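Local coordinates for protein neurotoxin (Clostridium botulinum, PDB 2QN0) that is the zinc-dependent protease light chain of type C botulinum neurotoxin, which probably cleaves neuronal SNARE proteins with dual substrate specificity, at residues 198-203 with 377-382; 218-223 with 411-416. All coordinates share one frame; numbering follows the deposited sequence.

Contact 1: 198-203 with 377-382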
loop_
_atom_site.group_PDB
_atom_site.type_symbol
_atom_site.label_atom_id
_atom_site.label_comp_id
_atom_site.label_asym_id
_atom_site.label_seq_id
_atom_site.Cartn_x
_atom_site.Cartn_y
_atom_site.Cartn_z
ATOM N N PHE A 198 -4.391 13.428 4.952
ATOM C CA PHE A 198 -4.669 13.472 6.389
ATOM C C PHE A 198 -3.362 12.997 7.011
ATOM O O PHE A 198 -3.093 11.796 7.079
ATOM C CB PHE A 198 -5.828 12.538 6.739
ATOM C CG PHE A 198 -7.175 13.093 6.373
ATOM C CD1 PHE A 198 -7.912 13.830 7.296
ATOM C CD2 PHE A 198 -7.693 12.913 5.095
ATOM C CE1 PHE A 198 -9.146 14.383 6.949
ATOM C CE2 PHE A 198 -8.927 13.463 4.738
ATOM C CZ PHE A 198 -9.652 14.198 5.669
ATOM N N MET A 199 -2.552 13.952 7.457
ATOM C CA MET A 199 -1.232 13.655 7.998
ATOM C C MET A 199 -1.070 13.523 9.504
ATOM O O MET A 199 -1.546 14.349 10.281
ATOM C CB MET A 199 -0.241 14.708 7.500
ATOM C CG MET A 199 -0.190 14.841 5.990
ATOM S SD MET A 199 0.647 16.355 5.494
ATOM C CE MET A 199 -0.754 17.496 5.425
ATOM N N LEU A 200 -0.356 12.475 9.895
ATOM C CA LEU A 200 -0.055 12.196 11.289
ATOM C C LEU A 200 1.005 13.210 11.724
ATOM O O LEU A 200 1.868 13.590 10.927
ATOM C CB LEU A 200 0.472 10.757 11.389
ATOM C CG LEU A 200 1.086 10.157 12.655
ATOM C CD1 LEU A 200 0.980 8.631 12.579
ATOM C CD2 LEU A 200 2.539 10.588 12.789
ATOM N N THR A 201 0.929 13.670 12.973
ATOM C CA THR A 201 1.899 14.635 13.490
ATOM C C THR A 201 2.699 14.027 14.640
ATOM O O THR A 201 2.195 13.174 15.372
ATOM C CB THR A 201 1.208 15.929 13.966
ATOM O OG1 THR A 201 0.193 15.608 14.924
ATOM C CG2 THR A 201 0.567 16.653 12.779
ATOM N N TYR A 202 3.937 14.484 14.802
ATOM C CA TYR A 202 4.835 13.946 15.825
ATOM C C TYR A 202 5.922 14.952 16.194
ATOM O O TYR A 202 6.103 15.960 15.507
ATOM C CB TYR A 202 5.501 12.690 15.262
ATOM C CG TYR A 202 6.170 12.982 13.933
ATOM C CD1 TYR A 202 7.473 13.486 13.878
ATOM C CD2 TYR A 202 5.450 12.896 12.740
ATOM C CE1 TYR A 202 8.034 13.909 12.677
ATOM C CE2 TYR A 202 6.004 13.320 11.531
ATOM C CZ TYR A 202 7.292 13.830 11.509
ATOM O OH TYR A 202 7.823 14.306 10.330
ATOM N N SER A 203 6.649 14.667 17.276
ATOM C CA SER A 203 7.753 15.515 17.719
ATOM C C SER A 203 9.023 14.672 17.870
ATOM O O SER A 203 10.135 15.202 17.864
ATOM C CB SER A 203 7.419 16.210 19.046
ATOM O OG SER A 203 7.152 15.281 20.080
ATOM N N SER A 377 5.887 6.393 17.364
ATOM C CA SER A 377 6.138 7.738 17.884
ATOM C C SER A 377 4.812 8.273 18.399
ATOM O O SER A 377 3.761 7.993 17.820
ATOM C CB SER A 377 6.639 8.678 16.776
ATOM O OG SER A 377 8.026 8.519 16.512
ATOM N N ASN A 378 4.845 9.030 19.491
ATOM C CA ASN A 378 3.610 9.600 20.010
ATOM C C ASN A 378 3.086 10.537 18.930
ATOM O O ASN A 378 3.868 11.134 18.193
ATOM C CB ASN A 378 3.870 10.382 21.293
ATOM C CG ASN A 378 4.413 9.512 22.401
ATOM O OD1 ASN A 378 4.116 8.319 22.467
ATOM N ND2 ASN A 378 5.200 10.106 23.288
ATOM N N VAL A 379 1.770 10.661 18.827
ATOM C CA VAL A 379 1.193 11.532 17.814
ATOM C C VAL A 379 0.338 12.627 18.429
ATOM O O VAL A 379 -0.080 12.539 19.584
ATOM C CB VAL A 379 0.354 10.730 16.795
ATOM C CG1 VAL A 379 1.245 9.711 16.089
ATOM C CG2 VAL A 379 -0.801 10.030 17.494
ATOM N N TYR A 380 0.092 13.668 17.647
ATOM C CA TYR A 380 -0.705 14.797 18.103
ATOM C C TYR A 380 -1.901 14.956 17.180
ATOM O O TYR A 380 -2.296 14.005 16.510
ATOM C CB TYR A 380 0.157 16.058 18.102
ATOM C CG TYR A 380 1.372 15.932 18.989
ATOM C CD1 TYR A 380 1.264 16.055 20.374
ATOM C CD2 TYR A 380 2.626 15.651 18.448
ATOM C CE1 TYR A 380 2.378 15.903 21.199
ATOM C CE2 TYR A 380 3.744 15.496 19.263
ATOM C CZ TYR A 380 3.614 15.623 20.635
ATOM O OH TYR A 380 4.722 15.474 21.439
ATOM N N THR A 381 -2.489 16.148 17.138
ATOM C CA THR A 381 -3.644 16.346 16.275
ATOM C C THR A 381 -3.213 16.292 14.815
ATOM O O THR A 381 -2.253 16.949 14.421
ATOM C CB THR A 381 -4.330 17.703 16.540
ATOM O OG1 THR A 381 -4.650 17.809 17.932
ATOM C CG2 THR A 381 -5.617 17.810 15.733
ATOM N N PRO A 382 -3.910 15.491 13.997
ATOM C CA PRO A 382 -3.583 15.364 12.575
ATOM C C PRO A 382 -3.806 16.686 11.848
ATOM O O PRO A 382 -4.639 17.496 12.262
ATOM C CB PRO A 382 -4.557 14.288 12.088
ATOM C CG PRO A 382 -4.856 13.496 13.322
ATOM C CD PRO A 382 -4.996 14.567 14.366
HETATM O O HOH W 1 -1.497 12.651 14.307
HETATM O O HOH W 2 6.239 12.226 18.770
HETATM O O HOH W 3 6.878 12.224 21.504
#
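Thr201 and Tyr380 carry most of the polar contact. Tyr380 N donates to Thr201 O at 3.1 Å, approaching from above the carbonyl plane, and a weak second bond runs from the same N to Thr201 OG1. Water 1 supplies the other half of this pairing, accepting from Thr201 N and donating to Tyr380 O. The Thr201 hydroxyl, set between its own backbone N and carbonyl carbon (chi1 55°), gives its proton to Thr381 O at 2.8 Å, while CG2 rests on the same carbonyl oxygen. CA of Val379 and CA of Pro382 make CA-H...O contacts with Thr201 O and Met199 O. Beside this backbone seam Val379 CG1 presses on Leu200 CG at 3.5 Å, a tight carbon contact in which the two side chains cross at about a right angle. Toward Ser203 the fit is looser and wetter: Tyr380 lies edge-on to the backbone of Tyr202 and Ser203, its OH 2.8 Å from Ser203 OG in a hydrogen bond, and water 2 bridges Ser203 N to Asn378 O. Loop 377-382 thus lies, partly through water, along one edge of strand 201-202, whose other edge pairs with strand 219-220 in this clostridial neurotoxin zinc protease.

Contact 2: 218-223 with 411-416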
loop_
_atom_site.group_PDB
_atom_site.type_symbol
_atom_site.label_atom_id
_atom_site.label_comp_id
_atom_site.label_asym_id
_atom_site.label_seq_id
_atom_site.Cartn_x
_atom_site.Cartn_y
_atom_site.Cartn_z
ATOM N N GLU A 218 6.400 20.362 16.484
ATOM C CA GLU A 218 5.605 19.247 15.994
ATOM C C GLU A 218 5.776 19.322 14.479
ATOM O O GLU A 218 5.812 20.415 13.912
ATOM C CB GLU A 218 4.135 19.426 16.360
ATOM C CG GLU A 218 3.811 19.072 17.798
ATOM C CD GLU A 218 2.355 19.317 18.136
ATOM O OE1 GLU A 218 1.500 19.132 17.247
ATOM O OE2 GLU A 218 2.066 19.682 19.295
ATOM N N PHE A 219 5.907 18.168 13.835
ATOM C CA PHE A 219 6.077 18.090 12.386
ATOM C C PHE A 219 4.987 17.182 11.843
ATOM O O PHE A 219 4.400 16.398 12.589
ATOM C CB PHE A 219 7.437 17.468 12.039
ATOM C CG PHE A 219 8.612 18.383 12.257
ATOM C CD1 PHE A 219 9.024 19.256 11.255
ATOM C CD2 PHE A 219 9.329 18.344 13.451
ATOM C CE1 PHE A 219 10.140 20.073 11.436
ATOM C CE2 PHE A 219 10.443 19.157 13.642
ATOM C CZ PHE A 219 10.852 20.024 12.632
ATOM N N CYS A 220 4.712 17.284 10.549
ATOM C CA CYS A 220 3.713 16.424 9.933
ATOM C C CYS A 220 4.454 15.378 9.106
ATOM O O CYS A 220 5.629 15.553 8.782
ATOM C CB CYS A 220 2.801 17.235 9.008
ATOM S SG CYS A 220 3.655 17.902 7.545
ATOM N N MET A 221 3.786 14.273 8.796
ATOM C CA MET A 221 4.401 13.265 7.945
ATOM C C MET A 221 4.152 13.729 6.513
ATOM O O MET A 221 3.091 14.279 6.215
ATOM C CB MET A 221 3.738 11.895 8.131
ATOM C CG MET A 221 4.344 11.035 9.227
ATOM S SD MET A 221 3.668 9.366 9.142
ATOM C CE MET A 221 4.573 8.717 7.750
ATOM N N ASP A 222 5.128 13.532 5.636
ATOM C CA ASP A 222 4.946 13.904 4.241
ATOM C C ASP A 222 4.003 12.846 3.667
ATOM O O ASP A 222 4.209 11.644 3.864
ATOM C CB ASP A 222 6.282 13.867 3.495
ATOM C CG ASP A 222 6.162 14.353 2.055
ATOM O OD1 ASP A 222 5.196 13.960 1.374
ATOM O OD2 ASP A 222 7.038 15.123 1.605
ATOM N N PRO A 223 2.943 13.277 2.968
ATOM C CA PRO A 223 1.984 12.345 2.377
ATOM C C PRO A 223 2.603 11.201 1.573
ATOM O O PRO A 223 2.044 10.101 1.545
ATOM C CB PRO A 223 1.117 13.252 1.509
ATOM C CG PRO A 223 1.072 14.504 2.310
ATOM C CD PRO A 223 2.512 14.672 2.755
ATOM N N MET A 411 11.332 23.225 7.598
ATOM C CA MET A 411 10.296 24.143 8.060
ATOM C C MET A 411 8.939 23.937 7.398
ATOM O O MET A 411 7.901 24.220 8.000
ATOM C CB MET A 411 10.744 25.595 7.866
ATOM C CG MET A 411 11.472 26.165 9.064
ATOM S SD MET A 411 11.914 27.896 8.838
ATOM C CE MET A 411 13.692 27.780 8.839
ATOM N N GLY A 412 8.939 23.445 6.161
ATOM C CA GLY A 412 7.680 23.216 5.470
ATOM C C GLY A 412 6.795 22.206 6.184
ATOM O O GLY A 412 5.567 22.237 6.059
ATOM N N GLN A 413 7.424 21.303 6.932
ATOM C CA GLN A 413 6.699 20.272 7.673
ATOM C C GLN A 413 6.482 20.662 9.132
ATOM O O GLN A 413 5.831 19.936 9.885
ATOM C CB GLN A 413 7.474 18.956 7.625
ATOM C CG GLN A 413 7.493 18.279 6.269
ATOM C CD GLN A 413 8.411 17.076 6.262
ATOM O OE1 GLN A 413 9.576 17.167 5.865
ATOM N NE2 GLN A 413 7.899 15.943 6.730
ATOM N N ASN A 414 7.031 21.809 9.520
ATOM C CA ASN A 414 6.926 22.311 10.888
ATOM C C ASN A 414 5.588 23.023 11.088
ATOM O O ASN A 414 5.349 24.086 10.507
ATOM C CB ASN A 414 8.088 23.271 11.155
ATOM C CG ASN A 414 8.251 23.601 12.622
ATOM O OD1 ASN A 414 7.278 23.885 13.310
ATOM N ND2 ASN A 414 9.490 23.579 13.102
ATOM N N LEU A 415 4.723 22.444 11.918
ATOM C CA LEU A 415 3.399 23.010 12.163
ATOM C C LEU A 415 3.355 24.481 12.562
ATOM O O LEU A 415 2.440 25.199 12.170
ATOM C CB LEU A 415 2.651 22.190 13.220
ATOM C CG LEU A 415 1.848 20.984 12.723
ATOM C CD1 LEU A 415 2.758 20.033 11.979
ATOM C CD2 LEU A 415 1.186 20.287 13.906
ATOM N N SER A 416 4.329 24.938 13.336
ATOM C CA SER A 416 4.307 26.333 13.765
ATOM C C SER A 416 5.024 27.282 12.811
ATOM O O SER A 416 5.086 28.484 13.065
ATOM C CB SER A 416 4.915 26.469 15.159
ATOM O OG SER A 416 6.325 26.422 15.093
HETATM O O HOH W 4 5.457 22.961 15.523
#
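Cys220 and Gln413 are joined by two hydrogen bonds: Cys220 N donates to Gln413 O at 3.0 Å, and Gln413 NE2 donates back to Cys220 O at 3.1 Å. The Gln413 chain, extended beyond CG, carries its amide past the sulfur to reach that oxygen. Outside the two segments, the same NE2 also bonds Gln370 O, and OE1 accepts from Asn400 ND2, which together fix the rotation of the amide. On the far side of Phe219, Leu415 N donates to Glu218 O at 3.0 Å, completing a single beta bridge between Phe219 and Asn414. Between these bonds Phe219 CA-H faces Gln413 O at 3.1 Å, giving that oxygen a second, weaker partner. Asn414 OD1 accepts from Ser416 N, forming an Asx turn, and from water 4, which in turn accepts from Glu218 N.

Packing surrounds this polar strip. The Phe219 ring has Gln413 CB at its edge, and its CE1 lies 3.8 Å from Asn414 CB; the Phe219 ring and the Asn414 side-chain amide are turned 57° against each other. Asn414 CG stands anti to the backbone N (chi1 -167°), and ND2, held by Ser217 OG, comes up to Phe219 CZ. Leu415 sends CD1 against the carbonyl carbon of Phe219 and CB of Cys220, while CD2 touches Glu218 OE1 at 3.5 Å. Cys220 SG lies against CA and CB of Gln413.

Farther along, Asp222 is the N-cap of helix 223-238, which carries the zinc ligands His229 and His233; OD1 caps Ile224 N and also bonds Tyr393 OH, and OD2 forms a salt bridge with Arg96. Gln413 thus meets both polar backbone atoms of Cys220, and because its buried amide is itself anchored, strand edge and loop are fixed together.

How the contacts relate
From the N terminus, the chain runs through 198-203, turns back into 218-223, and leads directly into the zinc-binding helix 223-238. Much later 377-382 returns to close the long loop of contact 1, and 411-416 then closes that of contact 2. The first segments thus precede both second ones in the same order, and the two closures cross. Strands 201-202 and 219-220 pair with each other, Tyr202 O lying 2.8 Å from Phe219 N in a probable hydrogen bond, so both contacts reach one small antiparallel sheet. Their centres are about 9 Å apart. Together they tie late loops flanking strand 383-384 to the approach of the metal-binding helix.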